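Local coordinates for extracellular solute-binding protein, family 1 (PDB 3OMB) that probably captures a carbohydrate or similar solute outside the cell for uptake by an ABC transporter, and carries a bound magnesium ion, at residues Leu45-Ala50 / Glu80-Gln85; Phe239-Ser244 / Leu349-Leu354; Phe387-Thr392 / Ser407-Asp412; Leu354-His359 / Ala365-Ala370. All coordinates share one frame; numbering follows the deposited sequence.

Contacts 1 and 4 pack a helix onto the same mixed four-stranded sheet (71-78, 41-48, 98-100, 352-356), contact 1 through strand 41-48 and contact 4 through strand 352-356; their centres lie about 19 Å apart. Contact 2 reaches this sheet too, because its 349-354 segment runs into strand 352-356 and shares L354 with contact 4, but it joins that segment to a distant loop. Contact 3 packs the loop leading into strand 391-395 against helix 403-411, its centre about 22 to 29 Å from the others. Along the chain the order in which they close is 1, 2, 4, 3. Contacts 1 and 4 thus fix helices to the sheet, while contact 3 lies apart.

Contact 1. Residues Leu45-Ala50 / Glu80-Gln85; sequences LVKKNA and EAWAQQ
L45 lays both of its methyls on one face of the W82 indole, above the six-membered ring. CD2 of L45 stands 3.8 Å above the ring plane, displaced toward the rim, and makes a CH-pi contact 21° off the normal; CD1 of L45 comes to 3.7 Å from CZ3 of W82. The leucine can do this because its CG is anti to the backbone N (chi1 170°), which extends the branch from the strand toward the helix. At the five-membered end K47 runs across the indole at about a right angle, and its CE lies 3.9 Å from CD1 of W82, oblique to the ring. The lysine chain, extended at first, bends at chi3, and its ammonium makes a weak hydrogen bond to the carbonyl O of N101. Strand 41-48 lies between the parallel strands 71-78 and 98-100, and helix 79-92 makes the beta-alpha-beta crossover between those two, passing over it, as in the type II solute-binding fold. W82 projects from the helix into this layer. Its NE1 is hydrogen-bonded to the carbonyl O of G102, which fixes the turn of the indole, while V77 touches it from the neighbouring strand and the ring of Y103 meets it with planes about 75° apart. Cut back to alanine, the position would probably leave both L45 methyls facing a gap and the G102 carbonyl without its indole donor.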
loop_
_atom_site.group_PDB
_atom_site.type_symbol
_atom_site.label_atom_id
_atom_site.label_comp_id
_atom_site.label_asym_id
_atom_site.label_seq_id
_atom_site.Cartn_x
_atom_site.Cartn_y
_atom_site.Cartn_z
ATOM N N LEU A 45 19.827 3.800 11.378
ATOM C CA LEU A 45 19.638 3.386 9.997
ATOM C C LEU A 45 18.274 3.950 9.533
ATOM O O LEU A 45 17.309 3.889 10.276
ATOM C CB LEU A 45 19.640 1.865 9.907
ATOM C CG LEU A 45 19.206 1.382 8.525
ATOM C CD1 LEU A 45 20.401 0.911 7.744
ATOM C CD2 LEU A 45 18.133 0.320 8.659
ATOM N N VAL A 46 18.222 4.515 8.325
ATOM C CA VAL A 46 17.003 5.113 7.776
ATOM C C VAL A 46 16.888 4.783 6.277
ATOM O O VAL A 46 17.778 5.083 5.475
ATOM C CB VAL A 46 16.926 6.669 8.010
ATOM C CG1 VAL A 46 18.166 7.407 7.463
ATOM C CG2 VAL A 46 15.653 7.230 7.425
ATOM N N LYS A 47 15.791 4.148 5.921
ATOM C CA LYS A 47 15.469 3.884 4.523
ATOM C C LYS A 47 14.945 5.166 3.886
ATOM O O LYS A 47 14.172 5.897 4.514
ATOM C CB LYS A 47 14.407 2.795 4.444
ATOM C CG LYS A 47 14.202 2.234 3.037
ATOM C CD LYS A 47 12.946 1.401 2.975
ATOM C CE LYS A 47 13.253 -0.060 3.165
ATOM N NZ LYS A 47 11.993 -0.811 3.454
ATOM N N LYS A 48 15.375 5.421 2.650
ATOM C CA LYS A 48 15.058 6.641 1.895
ATOM C C LYS A 48 14.479 6.319 0.511
ATOM O O LYS A 48 14.722 5.241 -0.037
ATOM C CB LYS A 48 16.332 7.471 1.676
ATOM C CG LYS A 48 17.204 7.715 2.912
ATOM C CD LYS A 48 16.605 8.775 3.852
ATOM C CE LYS A 48 16.544 10.170 3.209
ATOM N NZ LYS A 48 17.860 10.686 2.752
ATOM N N ASN A 49 13.727 7.257 -0.060
ATOM C CA ASN A 49 13.419 7.212 -1.490
ATOM C C ASN A 49 14.566 7.946 -2.196
ATOM O O ASN A 49 15.147 8.881 -1.625
ATOM C CB ASN A 49 12.072 7.907 -1.787
ATOM C CG ASN A 49 10.855 7.129 -1.267
ATOM O OD1 ASN A 49 10.826 5.893 -1.298
ATOM N ND2 ASN A 49 9.833 7.859 -0.802
ATOM N N ALA A 50 14.908 7.548 -3.419
ATOM C CA ALA A 50 15.959 8.261 -4.182
ATOM C C ALA A 50 15.700 9.763 -4.405
ATOM O O ALA A 50 16.632 10.525 -4.599
ATOM C CB ALA A 50 16.234 7.566 -5.545
ATOM N N GLU A 80 16.186 -0.029 -2.594
ATOM C CA GLU A 80 16.788 -1.053 -3.459
ATOM C C GLU A 80 18.162 -1.482 -2.939
ATOM O O GLU A 80 18.517 -2.662 -3.003
ATOM C CB GLU A 80 16.893 -0.487 -4.877
ATOM C CG GLU A 80 16.217 0.908 -4.975
ATOM C CD GLU A 80 15.733 1.287 -6.371
ATOM O OE1 GLU A 80 16.540 1.260 -7.332
ATOM O OE2 GLU A 80 14.541 1.648 -6.499
ATOM N N ALA A 81 18.917 -0.519 -2.407
ATOM C CA ALA A 81 20.221 -0.783 -1.811
ATOM C C ALA A 81 20.088 -1.612 -0.550
ATOM O O ALA A 81 20.912 -2.487 -0.294
ATOM C CB ALA A 81 20.930 0.509 -1.500
ATOM N N TRP A 82 19.057 -1.324 0.242
ATOM C CA TRP A 82 18.831 -2.020 1.511
ATOM C C TRP A 82 18.486 -3.497 1.297
ATOM O O TRP A 82 18.962 -4.361 2.038
ATOM C CB TRP A 82 17.740 -1.316 2.330
ATOM C CG TRP A 82 17.475 -1.924 3.682
ATOM C CD1 TRP A 82 16.267 -2.331 4.167
ATOM C CD2 TRP A 82 18.434 -2.190 4.720
ATOM N NE1 TRP A 82 16.411 -2.834 5.437
ATOM C CE2 TRP A 82 17.728 -2.762 5.802
ATOM C CE3 TRP A 82 19.817 -2.001 4.840
ATOM C CZ2 TRP A 82 18.355 -3.154 6.985
ATOM C CZ3 TRP A 82 20.446 -2.396 6.018
ATOM C CH2 TRP A 82 19.713 -2.964 7.077
ATOM N N ALA A 83 17.668 -3.763 0.276
ATOM C CA ALA A 83 17.240 -5.117 -0.074
ATOM C C ALA A 83 18.417 -6.069 -0.235
ATOM O O ALA A 83 18.321 -7.239 0.127
ATOM C CB ALA A 83 16.386 -5.100 -1.343
ATOM N N GLN A 84 19.527 -5.551 -0.755
ATOM C CA GLN A 84 20.768 -6.308 -0.885
ATOM C C GLN A 84 21.612 -6.345 0.387
ATOM O O GLN A 84 22.242 -7.362 0.702
ATOM C CB GLN A 84 21.590 -5.763 -2.049
ATOM C CG GLN A 84 21.214 -6.436 -3.353
ATOM C CD GLN A 84 21.189 -5.491 -4.534
ATOM O OE1 GLN A 84 20.679 -4.363 -4.457
ATOM N NE2 GLN A 84 21.728 -5.956 -5.647
ATOM N N GLN A 85 21.599 -5.235 1.114
ATOM C CA GLN A 85 22.413 -5.044 2.300
ATOM C C GLN A 85 21.828 -5.705 3.564
ATOM O O GLN A 85 22.573 -6.058 4.475
ATOM C CB GLN A 85 22.552 -3.542 2.531
ATOM C CG GLN A 85 23.947 -3.062 2.880
ATOM C CD GLN A 85 24.032 -1.548 2.849
ATOM O OE1 GLN A 85 23.720 -0.919 1.835
ATOM N NE2 GLN A 85 24.439 -0.953 3.964
#

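Contact 2. Residues Phe239-Ser244 / Leu349-Leu354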
loop_
_atom_site.group_PDB
_atom_site.type_symbol
_atom_site.label_atom_id
_atom_site.label_comp_id
_atom_site.label_asym_id
_atom_site.label_seq_id
_atom_site.Cartn_x
_atom_site.Cartn_y
_atom_site.Cartn_z
ATOM N N PHE A 239 -5.378 -4.705 -1.555
ATOM C CA PHE A 239 -4.137 -4.716 -2.320
ATOM C C PHE A 239 -3.129 -3.608 -1.967
ATOM O O PHE A 239 -2.106 -3.526 -2.623
ATOM C CB PHE A 239 -4.413 -4.703 -3.834
ATOM C CG PHE A 239 -5.131 -5.958 -4.373
ATOM C CD1 PHE A 239 -4.918 -7.226 -3.813
ATOM C CD2 PHE A 239 -5.975 -5.856 -5.474
ATOM C CE1 PHE A 239 -5.578 -8.377 -4.319
ATOM C CE2 PHE A 239 -6.625 -7.003 -6.004
ATOM C CZ PHE A 239 -6.427 -8.272 -5.406
ATOM N N ASN A 240 -3.392 -2.752 -0.977
ATOM C CA ASN A 240 -2.341 -1.812 -0.529
ATOM C C ASN A 240 -1.130 -2.570 0.034
ATOM O O ASN A 240 0.010 -2.218 -0.254
ATOM C CB ASN A 240 -2.819 -0.844 0.560
ATOM C CG ASN A 240 -3.484 0.432 0.010
ATOM O OD1 ASN A 240 -4.233 0.395 -0.950
ATOM N ND2 ASN A 240 -3.242 1.556 0.679
ATOM N N LYS A 241 -1.395 -3.584 0.858
ATOM C CA LYS A 241 -0.356 -4.362 1.534
ATOM C C LYS A 241 -1.026 -5.589 2.175
ATOM O O LYS A 241 -2.250 -5.628 2.350
ATOM C CB LYS A 241 0.321 -3.525 2.636
ATOM C CG LYS A 241 -0.682 -2.879 3.605
ATOM C CD LYS A 241 0.008 -2.046 4.672
ATOM C CE LYS A 241 -1.006 -1.382 5.590
ATOM N NZ LYS A 241 -1.735 -0.255 4.881
ATOM N N GLY A 242 -0.212 -6.583 2.510
ATOM C CA GLY A 242 -0.648 -7.690 3.335
ATOM C C GLY A 242 -1.214 -8.863 2.580
ATOM O O GLY A 242 -0.976 -9.042 1.402
ATOM N N VAL A 243 -1.998 -9.641 3.287
ATOM C CA VAL A 243 -2.386 -10.985 2.885
ATOM C C VAL A 243 -3.101 -11.110 1.520
ATOM O O VAL A 243 -2.858 -12.069 0.784
ATOM C CB VAL A 243 -3.208 -11.647 4.044
ATOM C CG1 VAL A 243 -4.501 -10.865 4.303
ATOM C CG2 VAL A 243 -3.502 -13.076 3.759
ATOM N N SER A 244 -3.967 -10.167 1.165
ATOM C CA SER A 244 -4.731 -10.358 -0.064
ATOM C C SER A 244 -3.888 -10.256 -1.329
ATOM O O SER A 244 -4.308 -10.714 -2.382
ATOM C CB SER A 244 -5.950 -9.442 -0.136
ATOM O OG SER A 244 -5.554 -8.119 -0.325
ATOM N N LEU A 349 -1.810 3.518 8.096
ATOM C CA LEU A 349 -0.890 2.762 8.929
ATOM C C LEU A 349 -0.024 1.803 8.147
ATOM O O LEU A 349 -0.435 1.252 7.132
ATOM C CB LEU A 349 -1.643 1.974 10.000
ATOM C CG LEU A 349 -2.543 2.806 10.909
ATOM C CD1 LEU A 349 -3.371 1.885 11.795
ATOM C CD2 LEU A 349 -1.756 3.854 11.744
ATOM N N SER A 350 1.183 1.598 8.651
ATOM C CA SER A 350 2.175 0.798 7.963
ATOM C C SER A 350 3.021 0.092 9.021
ATOM O O SER A 350 3.488 0.736 9.956
ATOM C CB SER A 350 3.013 1.711 7.065
ATOM O OG SER A 350 4.214 1.085 6.679
ATOM N N PRO A 351 3.183 -1.244 8.903
ATOM C CA PRO A 351 3.848 -1.944 9.997
ATOM C C PRO A 351 5.348 -1.747 9.924
ATOM O O PRO A 351 5.855 -1.262 8.910
ATOM C CB PRO A 351 3.494 -3.421 9.764
ATOM C CG PRO A 351 2.549 -3.461 8.584
ATOM C CD PRO A 351 2.689 -2.163 7.858
ATOM N N ALA A 352 6.038 -2.088 11.012
ATOM C CA ALA A 352 7.498 -2.198 11.025
ATOM C C ALA A 352 8.282 -0.924 10.702
ATOM O O ALA A 352 9.191 -0.928 9.877
ATOM C CB ALA A 352 7.946 -3.365 10.105
ATOM N N GLY A 353 7.939 0.165 11.362
ATOM C CA GLY A 353 8.652 1.410 11.159
ATOM C C GLY A 353 9.859 1.555 12.072
ATOM O O GLY A 353 10.954 1.846 11.589
ATOM N N LEU A 354 9.673 1.360 13.380
ATOM C CA LEU A 354 10.770 1.523 14.326
ATOM C C LEU A 354 11.198 0.261 15.068
ATOM O O LEU A 354 10.365 -0.430 15.646
ATOM C CB LEU A 354 10.452 2.632 15.336
ATOM C CG LEU A 354 11.702 3.089 16.113
ATOM C CD1 LEU A 354 11.952 4.558 15.990
ATOM C CD2 LEU A 354 11.560 2.670 17.558
#
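K241 reaches across to the backbone of L349 with its ammonium: NZ of K241 lies 3.0 Å from the carbonyl O of L349, a hydrogen bond that is weak in geometry. CE of K241 is almost as near that same O, at 3.1 Å, so the tip of the lysine lies alongside the oxygen. Further back along the chain, CD of K241 meets CD of P351 at 4.2 Å, the two side chains passing at a slant. The lysine leaves its loop with CG between the backbone N and the carbonyl carbon (chi1 52°), runs straight through chi2 and chi3, and turns only at chi4 (-72°), which swings NZ onto the carbonyl. A methionine in its place would probably leave the L349 carbonyl without this charged donor. Outside this first shell, M141 of helix 136-142 touches K241, L349 and P351 alike, and the loop carrying the lysine is held through its neighbour N240, whose OD1 accepts from Q165 NE2 and whose ND2 bonds to S347 OG. On the other side, S350 pairs with D154 in the two-stranded sheet 152-155/349-350; the chain then turns a corner at P351 and enters strand 352-356, where G353 and L354 both face I152 in a classic beta bulge. Such a chain passage, linking the 152-155/349-350 pair to the four-stranded sheet, is consistent with the interdomain hinge of type II solute-binding proteins.

Contact 3. Residues Phe387-Thr392 / Ser407-Asp412; sequences FGKAIT and SQLTGD
L409 makes every apolar contact here through one methyl: its CD1 lies 4.0 Å from CG of K389 and 4.2 Å from CB of A390. Its CG is anti to the carbonyl carbon (chi1 -71°), which carries that methyl from the helix toward the loop. K389 contributes only the aliphatic part of its chain; a bend at chi2 (65°) brings CE back to 4.2 Å from the same CD1 of L409, so the stem curls past the leucine obliquely. P416 also touches both K389 and L409, and L406, three residues before L409 on the helix, packs on A390.

No hydrogen bond crosses between the segments. In 387-392 the backbone N of G388 binds the carbonyl O of I391 at 2.9 Å and ties the two ends of the loop 388-391 together, while in the helix D412 N still bonds to the carbonyl O of Q408 at 3.0 Å. A390 is further paired with D402 by the backbone, just outside the hairpin. The arrangement is that of a beta hairpin, strands 391-395 and 398-401, followed at once by helix 403-411, which folds back against the loop that leads into the first strand.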
loop_
_atom_site.group_PDB
_atom_site.type_symbol
_atom_site.label_atom_id
_atom_site.label_comp_id
_atom_site.label_asym_id
_atom_site.label_seq_id
_atom_site.Cartn_x
_atom_site.Cartn_y
_atom_site.Cartn_z
ATOM N N PHE A 387 9.861 22.830 8.901
ATOM C CA PHE A 387 9.078 24.066 8.973
ATOM C C PHE A 387 9.852 25.216 8.340
ATOM O O PHE A 387 11.052 25.325 8.538
ATOM C CB PHE A 387 8.735 24.439 10.418
ATOM C CG PHE A 387 7.889 23.430 11.118
ATOM C CD1 PHE A 387 6.882 22.761 10.443
ATOM C CD2 PHE A 387 8.098 23.148 12.458
ATOM C CE1 PHE A 387 6.097 21.818 11.089
ATOM C CE2 PHE A 387 7.321 22.214 13.108
ATOM C CZ PHE A 387 6.318 21.544 12.420
ATOM N N GLY A 388 9.157 26.045 7.570
ATOM C CA GLY A 388 9.782 27.150 6.857
ATOM C C GLY A 388 10.281 26.796 5.466
ATOM O O GLY A 388 10.554 27.684 4.670
ATOM N N LYS A 389 10.415 25.503 5.179
ATOM C CA LYS A 389 10.914 25.036 3.874
ATOM C C LYS A 389 9.737 24.932 2.904
ATOM O O LYS A 389 9.438 25.903 2.219
ATOM C CB LYS A 389 11.665 23.709 4.035
ATOM C CG LYS A 389 12.344 23.157 2.812
ATOM C CD LYS A 389 13.477 24.058 2.354
ATOM C CE LYS A 389 14.523 23.254 1.633
ATOM N NZ LYS A 389 15.759 24.064 1.451
ATOM N N ALA A 390 9.038 23.797 2.872
ATOM C CA ALA A 390 7.848 23.678 2.034
ATOM C C ALA A 390 6.555 23.614 2.828
ATOM O O ALA A 390 5.483 23.511 2.243
ATOM C CB ALA A 390 7.950 22.482 1.109
ATOM N N ILE A 391 6.661 23.656 4.151
ATOM C CA ILE A 391 5.488 23.603 5.017
ATOM C C ILE A 391 5.630 24.641 6.140
ATOM O O ILE A 391 6.713 24.835 6.678
ATOM C CB ILE A 391 5.234 22.141 5.551
ATOM C CG1 ILE A 391 3.900 22.030 6.293
ATOM C CG2 ILE A 391 6.369 21.650 6.448
ATOM C CD1 ILE A 391 3.612 20.626 6.867
ATOM N N THR A 392 4.540 25.320 6.485
ATOM C CA THR A 392 4.591 26.291 7.573
ATOM C C THR A 392 3.574 25.916 8.655
ATOM O O THR A 392 2.442 25.521 8.355
ATOM C CB THR A 392 4.351 27.749 7.087
ATOM O OG1 THR A 392 3.008 27.880 6.644
ATOM C CG2 THR A 392 5.265 28.123 5.924
ATOM N N SER A 407 6.805 20.426 -5.081
ATOM C CA SER A 407 6.988 19.844 -6.421
ATOM C C SER A 407 8.377 20.161 -6.989
ATOM O O SER A 407 9.025 19.304 -7.590
ATOM C CB SER A 407 5.921 20.355 -7.390
ATOM O OG SER A 407 4.662 19.739 -7.183
ATOM N N GLN A 408 8.828 21.395 -6.788
ATOM C CA GLN A 408 10.142 21.802 -7.234
ATOM C C GLN A 408 11.224 20.972 -6.534
ATOM O O GLN A 408 12.130 20.443 -7.188
ATOM C CB GLN A 408 10.379 23.278 -6.952
ATOM C CG GLN A 408 11.543 23.826 -7.784
ATOM C CD GLN A 408 12.574 24.583 -6.962
ATOM O OE1 GLN A 408 13.047 24.101 -5.918
ATOM N NE2 GLN A 408 12.951 25.769 -7.446
ATOM N N LEU A 409 11.123 20.867 -5.206
ATOM C CA LEU A 409 12.080 20.086 -4.423
ATOM C C LEU A 409 12.126 18.625 -4.867
ATOM O O LEU A 409 13.207 18.090 -5.071
ATOM C CB LEU A 409 11.787 20.209 -2.920
ATOM C CG LEU A 409 12.118 21.578 -2.301
ATOM C CD1 LEU A 409 11.547 21.705 -0.878
ATOM C CD2 LEU A 409 13.627 21.904 -2.317
ATOM N N THR A 410 10.950 18.009 -5.020
ATOM C CA THR A 410 10.771 16.639 -5.540
ATOM C C THR A 410 11.380 16.433 -6.912
ATOM O O THR A 410 12.091 15.457 -7.130
ATOM C CB THR A 410 9.277 16.266 -5.660
ATOM O OG1 THR A 410 8.648 16.389 -4.382
ATOM C CG2 THR A 410 9.101 14.837 -6.179
ATOM N N GLY A 411 11.091 17.344 -7.839
ATOM C CA GLY A 411 11.704 17.315 -9.159
ATOM C C GLY A 411 13.226 17.336 -9.109
ATOM O O GLY A 411 13.886 16.649 -9.894
ATOM N N ASP A 412 13.787 18.119 -8.182
ATOM C CA ASP A 412 15.249 18.257 -8.029
ATOM C C ASP A 412 15.881 17.134 -7.186
ATOM O O ASP A 412 17.042 17.240 -6.791
ATOM C CB ASP A 412 15.602 19.623 -7.402
ATOM C CG ASP A 412 15.558 20.793 -8.405
ATOM O OD1 ASP A 412 15.570 21.959 -7.931
ATOM O OD2 ASP A 412 15.524 20.578 -9.646
#

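Contact 4. Residues Leu354-His359 / Ala365-Ala370; sequences LSISSH and AALKLA
A370 sits against the fork of L354, its CB 3.7 Å from CD2 and 3.8 Å from CD1 of that leucine, and on another flank it meets CD1 of I356 at 3.9 Å. This is the tight end of the contact: one alanine methyl touched by three methyls of two larger side chains. I356 reaches it because CG1 is anti to the carbonyl carbon (chi1 -73°), and the same CD1 also lies 4.0 Å from CD2 of L367, whose side chain crosses it at about a right angle. The other branch, CG2 of I356, approaches CB of A366 at a looser 4.2 Å. Strand residues 354-356 and helix residues 365-370 run antiparallel (172°), their axes 10.0 Å apart, as a strand and the helix that follows it packing on one face of the mixed four-stranded sheet. The helix also meets strand 41-48 through A365 and L369, and strand 98-100 through A366. Away from these methyls the loop after the strand carries S358 and H359 toward solvent: H359 N makes a weak bond to S357 OG, and S358 OG binds the carbonyl O of G113. On the helix, K368 is exposed and its NZ bonds to the carbonyl O of C68.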
loop_
_atom_site.group_PDB
_atom_site.type_symbol
_atom_site.label_atom_id
_atom_site.label_comp_id
_atom_site.label_asym_id
_atom_site.label_seq_id
_atom_site.Cartn_x
_atom_site.Cartn_y
_atom_site.Cartn_z
ATOM N N LEU A 354 9.673 1.360 13.380
ATOM C CA LEU A 354 10.770 1.523 14.326
ATOM C C LEU A 354 11.198 0.261 15.068
ATOM O O LEU A 354 10.365 -0.430 15.646
ATOM C CB LEU A 354 10.452 2.632 15.336
ATOM C CG LEU A 354 11.702 3.089 16.113
ATOM C CD1 LEU A 354 11.952 4.558 15.990
ATOM C CD2 LEU A 354 11.560 2.670 17.558
ATOM N N SER A 355 12.502 -0.023 15.045
ATOM C CA SER A 355 13.102 -1.085 15.858
ATOM C C SER A 355 14.420 -0.622 16.498
ATOM O O SER A 355 15.183 0.152 15.910
ATOM C CB SER A 355 13.303 -2.369 15.040
ATOM O OG SER A 355 13.998 -2.131 13.825
ATOM N N ILE A 356 14.670 -1.077 17.720
ATOM C CA ILE A 356 15.847 -0.648 18.454
ATOM C C ILE A 356 16.701 -1.841 18.785
ATOM O O ILE A 356 16.187 -2.882 19.214
ATOM C CB ILE A 356 15.477 0.185 19.712
ATOM C CG1 ILE A 356 14.989 1.572 19.275
ATOM C CG2 ILE A 356 16.677 0.353 20.664
ATOM C CD1 ILE A 356 14.245 2.349 20.337
ATOM N N SER A 357 18.005 -1.687 18.562
ATOM C CA SER A 357 18.982 -2.708 18.905
ATOM C C SER A 357 18.933 -2.999 20.401
ATOM O O SER A 357 18.958 -2.080 21.218
ATOM C CB SER A 357 20.377 -2.218 18.528
ATOM O OG SER A 357 21.368 -3.143 18.939
ATOM N N SER A 358 18.855 -4.271 20.772
ATOM C CA SER A 358 19.020 -4.615 22.192
ATOM C C SER A 358 20.436 -4.245 22.700
ATOM O O SER A 358 20.615 -3.943 23.882
ATOM C CB SER A 358 18.666 -6.082 22.468
ATOM O OG SER A 358 19.686 -6.944 21.997
ATOM N N HIS A 359 21.410 -4.205 21.783
ATOM C CA HIS A 359 22.804 -3.860 22.109
ATOM C C HIS A 359 23.133 -2.360 21.959
ATOM O O HIS A 359 24.306 -1.991 21.896
ATOM C CB HIS A 359 23.782 -4.671 21.242
ATOM C CG HIS A 359 23.918 -6.107 21.650
ATOM N ND1 HIS A 359 22.927 -7.043 21.433
ATOM C CD2 HIS A 359 24.945 -6.773 22.233
ATOM C CE1 HIS A 359 23.327 -8.221 21.881
ATOM N NE2 HIS A 359 24.550 -8.087 22.369
ATOM N N ALA A 365 19.158 7.075 25.486
ATOM C CA ALA A 365 19.167 8.047 24.376
ATOM C C ALA A 365 18.402 7.495 23.160
ATOM O O ALA A 365 17.632 8.213 22.537
ATOM C CB ALA A 365 20.572 8.445 24.002
ATOM N N ALA A 366 18.582 6.210 22.858
ATOM C CA ALA A 366 17.859 5.588 21.751
ATOM C C ALA A 366 16.357 5.765 21.949
ATOM O O ALA A 366 15.651 6.171 21.012
ATOM C CB ALA A 366 18.220 4.108 21.618
ATOM N N LEU A 367 15.881 5.473 23.168
ATOM C CA LEU A 367 14.448 5.552 23.474
ATOM C C LEU A 367 13.946 6.979 23.422
ATOM O O LEU A 367 12.838 7.241 22.954
ATOM C CB LEU A 367 14.105 4.909 24.819
ATOM C CG LEU A 367 14.191 3.367 24.841
ATOM C CD1 LEU A 367 14.374 2.812 26.263
ATOM C CD2 LEU A 367 12.999 2.718 24.168
ATOM N N LYS A 368 14.785 7.900 23.869
ATOM C CA LYS A 368 14.460 9.315 23.812
ATOM C C LYS A 368 14.326 9.786 22.353
ATOM O O LYS A 368 13.424 10.550 22.009
ATOM C CB LYS A 368 15.541 10.097 24.533
ATOM C CG LYS A 368 15.103 11.451 25.043
ATOM C CD LYS A 368 16.239 12.100 25.832
ATOM C CE LYS A 368 16.079 13.626 25.786
ATOM N NZ LYS A 368 17.259 14.352 26.354
ATOM N N LEU A 369 15.215 9.310 21.497
ATOM C CA LEU A 369 15.152 9.661 20.092
ATOM C C LEU A 369 13.859 9.102 19.465
ATOM O O LEU A 369 13.156 9.800 18.726
ATOM C CB LEU A 369 16.384 9.109 19.373
ATOM C CG LEU A 369 16.509 9.325 17.863
ATOM C CD1 LEU A 369 16.380 10.796 17.546
ATOM C CD2 LEU A 369 17.867 8.850 17.374
ATOM N N ALA A 370 13.546 7.850 19.786
ATOM C CA ALA A 370 12.374 7.196 19.237
ATOM C C ALA A 370 11.102 7.911 19.704
ATOM O O ALA A 370 10.182 8.132 18.915
ATOM C CB ALA A 370 12.352 5.681 19.629
#